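Local coordinates for homoserine dehydrogenase (Thermoplasma acidophilum, PDB 3ING), which probably catalyses the NADP-dependent interconversion of aspartate semialdehyde and homoserine on the route to threonine and methionine, at residues V15-N18 with V19-I23; S56-S59 with N60-T64. All coordinates share one frame; numbering follows the deposited sequence.

Contact 1. Residues V15-N18 with V19-I23. With NDP (NADPH dihydro-nicotinamide-adenine-dinucleotide phosphate), chain C.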
ATOM      1  N   VAL A  15      -2.078   6.597 -21.718  1.00 20.36           N
ATOM      2  CA  VAL A  15      -1.918   6.915 -20.307  1.00 21.90           C
ATOM      3  C   VAL A  15      -2.101   8.422 -20.067  1.00 19.96           C
ATOM      4  O   VAL A  15      -2.864   8.823 -19.219  1.00 17.65           O
ATOM      5  CB  VAL A  15      -0.528   6.451 -19.761  1.00 23.00           C
ATOM      6  CG1 VAL A  15      -0.311   6.972 -18.356  1.00 21.18           C
ATOM      7  CG2 VAL A  15      -0.374   4.905 -19.796  1.00 23.43           C
ATOM      8  N   GLY A  16      -1.378   9.250 -20.814  1.00 20.06           N
ATOM      9  CA  GLY A  16      -1.457  10.695 -20.645  1.00 22.02           C
ATOM     10  C   GLY A  16      -2.831  11.324 -20.838  1.00 19.86           C
ATOM     11  O   GLY A  16      -3.214  12.219 -20.072  1.00 21.58           O
ATOM     12  N   LEU A  17      -3.628  10.858 -21.805  1.00 21.85           N
ATOM     13  CA  LEU A  17      -4.978  11.444 -21.928  1.00 20.67           C
ATOM     14  C   LEU A  17      -5.813  11.072 -20.693  1.00 22.28           C
ATOM     15  O   LEU A  17      -6.578  11.883 -20.213  1.00 20.51           O
ATOM     16  CB  LEU A  17      -5.649  11.025 -23.220  1.00 20.64           C
ATOM     17  CG  LEU A  17      -6.835  11.848 -23.707  1.00 21.87           C
ATOM     18  CD1 LEU A  17      -6.497  13.351 -23.802  1.00 22.36           C
ATOM     19  CD2 LEU A  17      -7.331  11.307 -25.065  1.00 20.15           C
ATOM     20  N   ASN A  18      -5.632   9.863 -20.160  1.00 20.98           N
ATOM     21  CA  ASN A  18      -6.320   9.460 -18.926  1.00 21.11           C
ATOM     22  C   ASN A  18      -5.830  10.234 -17.714  1.00 21.54           C
ATOM     23  O   ASN A  18      -6.557  10.420 -16.739  1.00 20.98           O
ATOM     24  CB  ASN A  18      -6.180   7.942 -18.686  1.00 20.76           C
ATOM     25  CG  ASN A  18      -7.191   7.131 -19.480  1.00 22.14           C
ATOM     26  OD1 ASN A  18      -8.350   7.502 -19.532  1.00 21.60           O
ATOM     27  ND2 ASN A  18      -6.741   6.043 -20.115  1.00 19.73           N
ATOM     28  N   VAL A  19      -4.573  10.661 -17.754  1.00 20.92           N
ATOM     29  CA  VAL A  19      -4.064  11.502 -16.682  1.00 20.10           C
ATOM     30  C   VAL A  19      -4.846  12.834 -16.646  1.00 21.69           C
ATOM     31  O   VAL A  19      -5.314  13.282 -15.586  1.00 18.93           O
ATOM     32  CB  VAL A  19      -2.531  11.728 -16.789  1.00 22.15           C
ATOM     33  CG1 VAL A  19      -2.116  12.909 -15.942  1.00 21.04           C
ATOM     34  CG2 VAL A  19      -1.724  10.433 -16.368  1.00 15.85           C
ATOM     35  N   LEU A  20      -5.071  13.411 -17.822  1.00 19.28           N
ATOM     36  CA  LEU A  20      -5.879  14.611 -17.922  1.00 20.93           C
ATOM     37  C   LEU A  20      -7.317  14.343 -17.468  1.00 19.82           C
ATOM     38  O   LEU A  20      -7.909  15.141 -16.764  1.00 20.25           O
ATOM     39  CB  LEU A  20      -5.882  15.124 -19.374  1.00 19.07           C
ATOM     40  CG  LEU A  20      -4.593  15.727 -19.932  1.00 21.88           C
ATOM     41  CD1 LEU A  20      -4.801  16.289 -21.337  1.00 22.79           C
ATOM     42  CD2 LEU A  20      -4.060  16.810 -19.003  1.00 18.11           C
ATOM     43  N   ARG A  21      -7.885  13.215 -17.868  1.00 18.84           N
ATOM     44  CA  ARG A  21      -9.261  12.908 -17.468  1.00 17.07           C
ATOM     45  C   ARG A  21      -9.380  12.844 -15.958  1.00 19.89           C
ATOM     46  O   ARG A  21     -10.308  13.435 -15.380  1.00 23.76           O
ATOM     47  CB  ARG A  21      -9.732  11.582 -18.067  1.00 19.07           C
ATOM     48  CG  ARG A  21     -10.004  11.613 -19.585  1.00 21.95           C
ATOM     49  CD  ARG A  21     -10.546  10.287 -20.138  1.00 19.56           C
ATOM     50  NE  ARG A  21     -10.663  10.343 -21.597  1.00 19.78           N
ATOM     51  CZ  ARG A  21      -9.901   9.691 -22.469  1.00 25.92           C
ATOM     52  NH1 ARG A  21      -8.945   8.863 -22.078  1.00 26.81           N
ATOM     53  NH2 ARG A  21     -10.138   9.832 -23.759  1.00 24.91           N
ATOM     54  N   ILE A  22      -8.440  12.152 -15.313  1.00 20.77           N
ATOM     55  CA  ILE A  22      -8.456  12.006 -13.850  1.00 20.02           C
ATOM     56  C   ILE A  22      -8.270  13.341 -13.161  1.00 24.60           C
ATOM     57  O   ILE A  22      -8.997  13.658 -12.230  1.00 22.50           O
ATOM     58  CB  ILE A  22      -7.424  10.951 -13.367  1.00 23.06           C
ATOM     59  CG1 ILE A  22      -7.892   9.567 -13.841  1.00 18.80           C
ATOM     60  CG2 ILE A  22      -7.278  10.947 -11.818  1.00 22.78           C
ATOM     61  CD1 ILE A  22      -6.938   8.416 -13.614  1.00 19.95           C
ATOM     62  N   ILE A  23      -7.351  14.158 -13.659  1.00 21.78           N
ATOM     63  CA  ILE A  23      -7.133  15.488 -13.103  1.00 22.97           C
ATOM     64  C   ILE A  23      -8.386  16.336 -13.244  1.00 23.65           C
ATOM     65  O   ILE A  23      -8.807  17.024 -12.306  1.00 25.53           O
ATOM     66  CB  ILE A  23      -5.911  16.215 -13.768  1.00 20.42           C
ATOM     67  CG1 ILE A  23      -4.615  15.503 -13.382  1.00 22.88           C
ATOM     68  CG2 ILE A  23      -5.938  17.767 -13.408  1.00 24.72           C
ATOM     69  CD1 ILE A  23      -3.334  15.972 -14.111  1.00 20.98           C
TER
HETATM   70  PA  NDP C 326       1.231   6.069 -26.340  1.00 23.13           P
HETATM   71  O1A NDP C 326      -0.205   5.738 -26.392  1.00 20.48           O
HETATM   72  O2A NDP C 326       2.042   5.691 -27.521  1.00 20.11           O
HETATM   73  O5B NDP C 326       1.432   7.651 -26.116  1.00 21.40           O
HETATM   74  C5B NDP C 326       2.673   8.327 -26.134  1.00 22.01           C
HETATM   75  C4B NDP C 326       2.452   9.832 -26.140  1.00 22.11           C
HETATM   76  O4B NDP C 326       3.665  10.530 -26.258  1.00 23.09           O
HETATM   77  C3B NDP C 326       1.643  10.289 -27.361  1.00 20.62           C
HETATM   78  O3B NDP C 326       0.956  11.501 -27.089  1.00 21.58           O
HETATM   79  C2B NDP C 326       2.699  10.524 -28.387  1.00 19.44           C
HETATM   80  O2B NDP C 326       2.328  11.404 -29.411  1.00 24.11           O
HETATM   81  C1B NDP C 326       3.737  11.188 -27.521  1.00 18.91           C
HETATM   82  N9A NDP C 326       5.105  11.101 -28.016  1.00 23.58           N
HETATM   83  C8A NDP C 326       5.731  10.139 -28.759  1.00 26.33           C
HETATM   84  N7A NDP C 326       7.043  10.509 -28.897  1.00 23.13           N
HETATM   85  C5A NDP C 326       7.225  11.670 -28.250  1.00 26.50           C
HETATM   86  C6A NDP C 326       8.355  12.450 -28.116  1.00 28.98           C
HETATM   87  N6A NDP C 326       9.556  11.951 -28.396  1.00 41.16           N
HETATM   88  N1A NDP C 326       8.207  13.573 -27.384  1.00 25.79           N
HETATM   89  C2A NDP C 326       7.005  13.979 -26.839  1.00 29.38           C
HETATM   90  N3A NDP C 326       5.864  13.208 -26.958  1.00 27.05           N
HETATM   91  C4A NDP C 326       6.026  12.058 -27.675  1.00 22.86           C
HETATM   92  O3  NDP C 326       1.890   5.426 -25.022  1.00 14.44           O
HETATM   93  PN  NDP C 326       1.120   5.022 -23.669  1.00 19.47           P
HETATM   94  O1N NDP C 326       0.453   3.699 -23.864  1.00 22.62           O
HETATM   95  O2N NDP C 326       0.317   6.213 -23.253  1.00 19.22           O
HETATM   96  O5D NDP C 326       2.337   4.783 -22.621  1.00 21.32           O
HETATM   97  C5D NDP C 326       3.032   5.965 -22.224  1.00 22.36           C
HETATM   98  C4D NDP C 326       4.156   5.581 -21.267  1.00 23.30           C
HETATM   99  O4D NDP C 326       3.569   4.961 -20.146  1.00 22.88           O
HETATM  100  C3D NDP C 326       5.126   4.577 -21.829  1.00 20.76           C
HETATM  101  O3D NDP C 326       6.493   4.901 -21.549  1.00 18.82           O
HETATM  102  C2D NDP C 326       4.707   3.262 -21.200  1.00 20.15           C
HETATM  103  O2D NDP C 326       5.765   2.348 -21.086  1.00 20.22           O
HETATM  104  C1D NDP C 326       4.205   3.726 -19.853  1.00 18.29           C
HETATM  105  N1N NDP C 326       3.301   2.790 -19.209  1.00 18.16           N
HETATM  106  C2N NDP C 326       2.160   2.398 -19.860  1.00 20.41           C
HETATM  107  C3N NDP C 326       1.352   1.376 -19.385  1.00 24.90           C
HETATM  108  C7N NDP C 326       0.062   1.108 -20.063  1.00 27.90           C
HETATM  109  O7N NDP C 326      -0.979   0.717 -19.250  1.00 34.74           O
HETATM  110  N7N NDP C 326      -0.127   1.350 -21.353  1.00 26.05           N
HETATM  111  C4N NDP C 326       1.490   0.875 -17.951  1.00 25.56           C
HETATM  112  C5N NDP C 326       2.749   1.397 -17.316  1.00 19.13           C
HETATM  113  C6N NDP C 326       3.573   2.325 -17.946  1.00 17.90           C
HETATM  114  P2B NDP C 326       1.011  11.212 -30.306  1.00 35.51           P
HETATM  115  O1X NDP C 326       1.250  12.271 -31.348  1.00 36.04           O
HETATM  116  O2X NDP C 326      -0.300  11.287 -29.469  1.00 27.68           O
HETATM  117  O3X NDP C 326       1.155   9.832 -30.865  1.00 20.80           O

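Contact 2. Residues S56-S59 with N60-T64. With NDP (NADPH dihydro-nicotinamide-adenine-dinucleotide phosphate), chain C.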
ATOM      1  N   SER A  56     -11.387  20.790 -22.740  1.00 18.91           N
ATOM      2  CA  SER A  56     -11.308  21.197 -24.119  1.00 20.18           C
ATOM      3  C   SER A  56     -10.130  20.525 -24.827  1.00 20.78           C
ATOM      4  O   SER A  56     -10.237  20.116 -25.980  1.00 20.11           O
ATOM      5  CB  SER A  56     -11.195  22.697 -24.228  1.00 22.39           C
ATOM      6  OG  SER A  56     -11.550  23.056 -25.515  1.00 20.63           O
ATOM      7  N   ILE A  57      -9.008  20.391 -24.139  1.00 19.46           N
ATOM      8  CA  ILE A  57      -7.852  19.713 -24.708  1.00 18.55           C
ATOM      9  C   ILE A  57      -8.149  18.230 -24.909  1.00 19.95           C
ATOM     10  O   ILE A  57      -7.778  17.648 -25.924  1.00 16.92           O
ATOM     11  CB  ILE A  57      -6.599  19.903 -23.827  1.00 19.07           C
ATOM     12  CG1 ILE A  57      -6.134  21.378 -23.926  1.00 23.79           C
ATOM     13  CG2 ILE A  57      -5.510  18.932 -24.243  1.00 20.42           C
ATOM     14  CD1 ILE A  57      -5.115  21.795 -22.895  1.00 24.09           C
ATOM     15  N   ILE A  58      -8.812  17.609 -23.937  1.00 18.18           N
ATOM     16  CA  ILE A  58      -9.196  16.201 -24.077  1.00 19.67           C
ATOM     17  C   ILE A  58     -10.093  16.015 -25.326  1.00 19.07           C
ATOM     18  O   ILE A  58      -9.864  15.127 -26.166  1.00 20.32           O
ATOM     19  CB  ILE A  58      -9.928  15.701 -22.842  1.00 17.97           C
ATOM     20  CG1 ILE A  58      -8.972  15.606 -21.641  1.00 19.20           C
ATOM     21  CG2 ILE A  58     -10.553  14.322 -23.118  1.00 20.04           C
ATOM     22  CD1 ILE A  58      -9.720  15.502 -20.300  1.00 18.47           C
ATOM     23  N   SER A  59     -11.090  16.884 -25.457  1.00 19.94           N
ATOM     24  CA  SER A  59     -12.012  16.804 -26.560  1.00 19.09           C
ATOM     25  C   SER A  59     -11.301  16.964 -27.910  1.00 20.46           C
ATOM     26  O   SER A  59     -11.592  16.224 -28.861  1.00 18.17           O
ATOM     27  CB  SER A  59     -13.136  17.819 -26.373  1.00 19.51           C
ATOM     28  OG  SER A  59     -13.929  17.923 -27.533  1.00 24.14           O
ATOM     29  N   ASN A  60     -10.388  17.937 -28.000  1.00 19.80           N
ATOM     30  CA  ASN A  60      -9.650  18.191 -29.222  1.00 18.69           C
ATOM     31  C   ASN A  60      -8.720  17.026 -29.593  1.00 18.16           C
ATOM     32  O   ASN A  60      -8.591  16.677 -30.763  1.00 19.00           O
ATOM     33  CB  ASN A  60      -8.821  19.470 -29.121  1.00 16.83           C
ATOM     34  CG  ASN A  60      -8.282  19.914 -30.469  1.00 20.95           C
ATOM     35  OD1 ASN A  60      -7.074  19.913 -30.717  1.00 39.69           O
ATOM     36  ND2 ASN A  60      -9.187  20.246 -31.371  1.00 14.24           N
ATOM     37  N   LYS A  61      -8.052  16.446 -28.615  1.00 18.35           N
ATOM     38  CA  LYS A  61      -7.211  15.278 -28.854  1.00 19.60           C
ATOM     39  C   LYS A  61      -8.024  14.056 -29.311  1.00 20.32           C
ATOM     40  O   LYS A  61      -7.657  13.383 -30.266  1.00 23.37           O
ATOM     41  CB  LYS A  61      -6.460  14.950 -27.573  1.00 18.75           C
ATOM     42  CG  LYS A  61      -5.421  13.817 -27.652  1.00 21.61           C
ATOM     43  CD  LYS A  61      -4.378  14.034 -28.769  1.00 21.60           C
ATOM     44  CE  LYS A  61      -3.311  12.974 -28.702  1.00 17.85           C
ATOM     45  NZ  LYS A  61      -2.270  13.133 -29.802  1.00 17.79           N
ATOM     46  N   GLU A  62      -9.103  13.761 -28.606  1.00 20.71           N
ATOM     47  CA  GLU A  62     -10.017  12.676 -28.992  1.00 22.34           C
ATOM     48  C   GLU A  62     -10.567  12.811 -30.396  1.00 22.15           C
ATOM     49  O   GLU A  62     -10.636  11.830 -31.164  1.00 25.99           O
ATOM     50  CB  GLU A  62     -11.218  12.604 -28.052  1.00 21.26           C
ATOM     51  CG  GLU A  62     -10.923  12.004 -26.680  1.00 21.59           C
ATOM     52  CD  GLU A  62     -12.094  12.124 -25.693  1.00 26.14           C
ATOM     53  OE1 GLU A  62     -13.081  12.835 -26.008  1.00 28.04           O
ATOM     54  OE2 GLU A  62     -12.020  11.527 -24.577  1.00 23.20           O
ATOM     55  N   LYS A  63     -11.012  14.008 -30.734  1.00 18.64           N
ATOM     56  CA  LYS A  63     -11.662  14.211 -32.011  1.00 17.35           C
ATOM     57  C   LYS A  63     -10.731  14.320 -33.200  1.00 20.97           C
ATOM     58  O   LYS A  63     -11.102  13.913 -34.312  1.00 19.71           O
ATOM     59  CB  LYS A  63     -12.555  15.467 -31.961  1.00 17.46           C
ATOM     60  CG  LYS A  63     -13.790  15.296 -31.061  1.00 19.52           C
ATOM     61  CD  LYS A  63     -14.670  16.499 -31.031  1.00 22.80           C
ATOM     62  CE  LYS A  63     -15.885  16.292 -30.157  1.00 24.10           C
ATOM     63  NZ  LYS A  63     -15.457  15.883 -28.802  1.00 29.67           N
ATOM     64  N   THR A  64      -9.580  14.958 -33.000  1.00 21.65           N
ATOM     65  CA  THR A  64      -8.691  15.286 -34.092  1.00 19.83           C
ATOM     66  C   THR A  64      -7.374  14.572 -34.081  1.00 21.47           C
ATOM     67  O   THR A  64      -6.631  14.678 -35.069  1.00 24.43           O
ATOM     68  CB  THR A  64      -8.318  16.822 -34.124  1.00 19.43           C
ATOM     69  OG1 THR A  64      -7.453  17.137 -33.032  1.00 22.72           O
ATOM     70  CG2 THR A  64      -9.567  17.701 -34.140  1.00 15.08           C
TER
HETATM   71  PA  NDP C 326       1.231   6.069 -26.340  1.00 23.13           P
HETATM   72  O1A NDP C 326      -0.205   5.738 -26.392  1.00 20.48           O
HETATM   73  O2A NDP C 326       2.042   5.691 -27.521  1.00 20.11           O
HETATM   74  O5B NDP C 326       1.432   7.651 -26.116  1.00 21.40           O
HETATM   75  C5B NDP C 326       2.673   8.327 -26.134  1.00 22.01           C
HETATM   76  C4B NDP C 326       2.452   9.832 -26.140  1.00 22.11           C
HETATM   77  O4B NDP C 326       3.665  10.530 -26.258  1.00 23.09           O
HETATM   78  C3B NDP C 326       1.643  10.289 -27.361  1.00 20.62           C
HETATM   79  O3B NDP C 326       0.956  11.501 -27.089  1.00 21.58           O
HETATM   80  C2B NDP C 326       2.699  10.524 -28.387  1.00 19.44           C
HETATM   81  O2B NDP C 326       2.328  11.404 -29.411  1.00 24.11           O
HETATM   82  C1B NDP C 326       3.737  11.188 -27.521  1.00 18.91           C
HETATM   83  N9A NDP C 326       5.105  11.101 -28.016  1.00 23.58           N
HETATM   84  C8A NDP C 326       5.731  10.139 -28.759  1.00 26.33           C
HETATM   85  N7A NDP C 326       7.043  10.509 -28.897  1.00 23.13           N
HETATM   86  C5A NDP C 326       7.225  11.670 -28.250  1.00 26.50           C
HETATM   87  C6A NDP C 326       8.355  12.450 -28.116  1.00 28.98           C
HETATM   88  N6A NDP C 326       9.556  11.951 -28.396  1.00 41.16           N
HETATM   89  N1A NDP C 326       8.207  13.573 -27.384  1.00 25.79           N
HETATM   90  C2A NDP C 326       7.005  13.979 -26.839  1.00 29.38           C
HETATM   91  N3A NDP C 326       5.864  13.208 -26.958  1.00 27.05           N
HETATM   92  C4A NDP C 326       6.026  12.058 -27.675  1.00 22.86           C
HETATM   93  O3  NDP C 326       1.890   5.426 -25.022  1.00 14.44           O
HETATM   94  PN  NDP C 326       1.120   5.022 -23.669  1.00 19.47           P
HETATM   95  O1N NDP C 326       0.453   3.699 -23.864  1.00 22.62           O
HETATM   96  O2N NDP C 326       0.317   6.213 -23.253  1.00 19.22           O
HETATM   97  O5D NDP C 326       2.337   4.783 -22.621  1.00 21.32           O
HETATM   98  C5D NDP C 326       3.032   5.965 -22.224  1.00 22.36           C
HETATM   99  C4D NDP C 326       4.156   5.581 -21.267  1.00 23.30           C
HETATM  100  O4D NDP C 326       3.569   4.961 -20.146  1.00 22.88           O
HETATM  101  C3D NDP C 326       5.126   4.577 -21.829  1.00 20.76           C
HETATM  102  O3D NDP C 326       6.493   4.901 -21.549  1.00 18.82           O
HETATM  103  C2D NDP C 326       4.707   3.262 -21.200  1.00 20.15           C
HETATM  104  O2D NDP C 326       5.765   2.348 -21.086  1.00 20.22           O
HETATM  105  C1D NDP C 326       4.205   3.726 -19.853  1.00 18.29           C
HETATM  106  N1N NDP C 326       3.301   2.790 -19.209  1.00 18.16           N
HETATM  107  C2N NDP C 326       2.160   2.398 -19.860  1.00 20.41           C
HETATM  108  C3N NDP C 326       1.352   1.376 -19.385  1.00 24.90           C
HETATM  109  C7N NDP C 326       0.062   1.108 -20.063  1.00 27.90           C
HETATM  110  O7N NDP C 326      -0.979   0.717 -19.250  1.00 34.74           O
HETATM  111  N7N NDP C 326      -0.127   1.350 -21.353  1.00 26.05           N
HETATM  112  C4N NDP C 326       1.490   0.875 -17.951  1.00 25.56           C
HETATM  113  C5N NDP C 326       2.749   1.397 -17.316  1.00 19.13           C
HETATM  114  C6N NDP C 326       3.573   2.325 -17.946  1.00 17.90           C
HETATM  115  P2B NDP C 326       1.011  11.212 -30.306  1.00 35.51           P
HETATM  116  O1X NDP C 326       1.250  12.271 -31.348  1.00 36.04           O
HETATM  117  O2X NDP C 326      -0.300  11.287 -29.469  1.00 27.68           O
HETATM  118  O3X NDP C 326       1.155   9.832 -30.865  1.00 20.80           O

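Contact 1. Residues V15-N18 with V19-I23
Arg21 lies back along its own helix so that its guanidinium meets two side chains of the preceding turn at once, Leu17 over a face and Asn18 at the edge. CG of Leu17 sits 3.7 Å above the guanidinium plane, displaced from the centre of the group toward its margin, while Leu17 CD2 approaches Arg21 NH2 at 3.4 Å. Near that plane, Arg21 NH1 donates to Asn18 OD1 at 2.9 Å; the amide is turned 55° against the guanidinium, and the donor stands above the carbonyl plane rather than on a lone pair. The extended run from CG to NE carries the group this far, and NH2 goes on to a salt bridge with Glu62 of helix 54-64. This is the first helix of the Rossmann fold, whose opening turn holds Gly16, the last glycine of the GxGxxG motif: the amide of Val15 gives a nearly straight bond (171°) to O2N of the NADPH diphosphate. An alanine in place of Arg21 would probably leave Glu62 without this counter-charge and Asn18 OD1 without its NH1 donor, and strip the cover from CG and CD2 of Leu17. Elsewhere on the helix, CG1 of Val15 meets CG2 of Val19 at 4.2 Å.

Contact 2. Residues S56-S59 with N60-T64
Four successive i to i+4 backbone bonds, from the amides of Asn60, Lys61, Glu62 and Lys63 back to the carbonyls of Ser56, Ile57, Ile58 and Ser59, join the two segments into regular helix, the one from Glu62 N to Ile58 O being the straightest at 172°. This is the last part of helix 54-64 in the Rossmann-type NADP-binding domain, with Ile58 and Glu62 facing helix 14-29 and Lys61 reaching the cofactor. Ile58 and Glu62 run alongside each other in the same direction, CG2 of Ile58 touching the carboxylate at Glu62 OE2, 3.5 Å away; the stronger partner of Glu62 is Arg21, which probably helps to hold the carboxylate beside the isoleucine. One position further on, Lys63 runs back along the helix and bends at its last torsion (chi4 55°), bringing NZ to donate to Ser59 OG at 2.8 Å. Lys61 reaches instead to the cofactor: with CG anti to the backbone N (chi1 -175°) and a bend at the next bond, its NZ donates to O2X of the 2'-phosphate of NADPH. Asp42 makes a salt bridge and Gly65 O a hydrogen bond with the same ammonium, likely holding it in position for the phosphate. At the C-terminal end, Asn60 O accepts from both Thr64 N and Thr64 OG1, on opposite faces of its carbonyl plane, with OG1 only 2.6 Å from Asn60 O.

How the contacts relate
From the N terminus, strand 4-10 leads through the glycine-rich turn into helix 14-29, where contact 1 lies; the chain then passes through strands 34-41 and 46-48 before helix 54-64 carries contact 2. The two follow in series, neither nested nor crossed, and each links neighbouring turns of a single helix, so neither closes a loop. Sequence-distant ties come from helix packing: Ile58 lies against Leu17 and Leu20, and a salt bridge joins the two helices. Both also reach NADPH, residues 15-18 at the diphosphate and residues 60-64 at the 2'-phosphate, so the paired helices address separate parts of one cofactor.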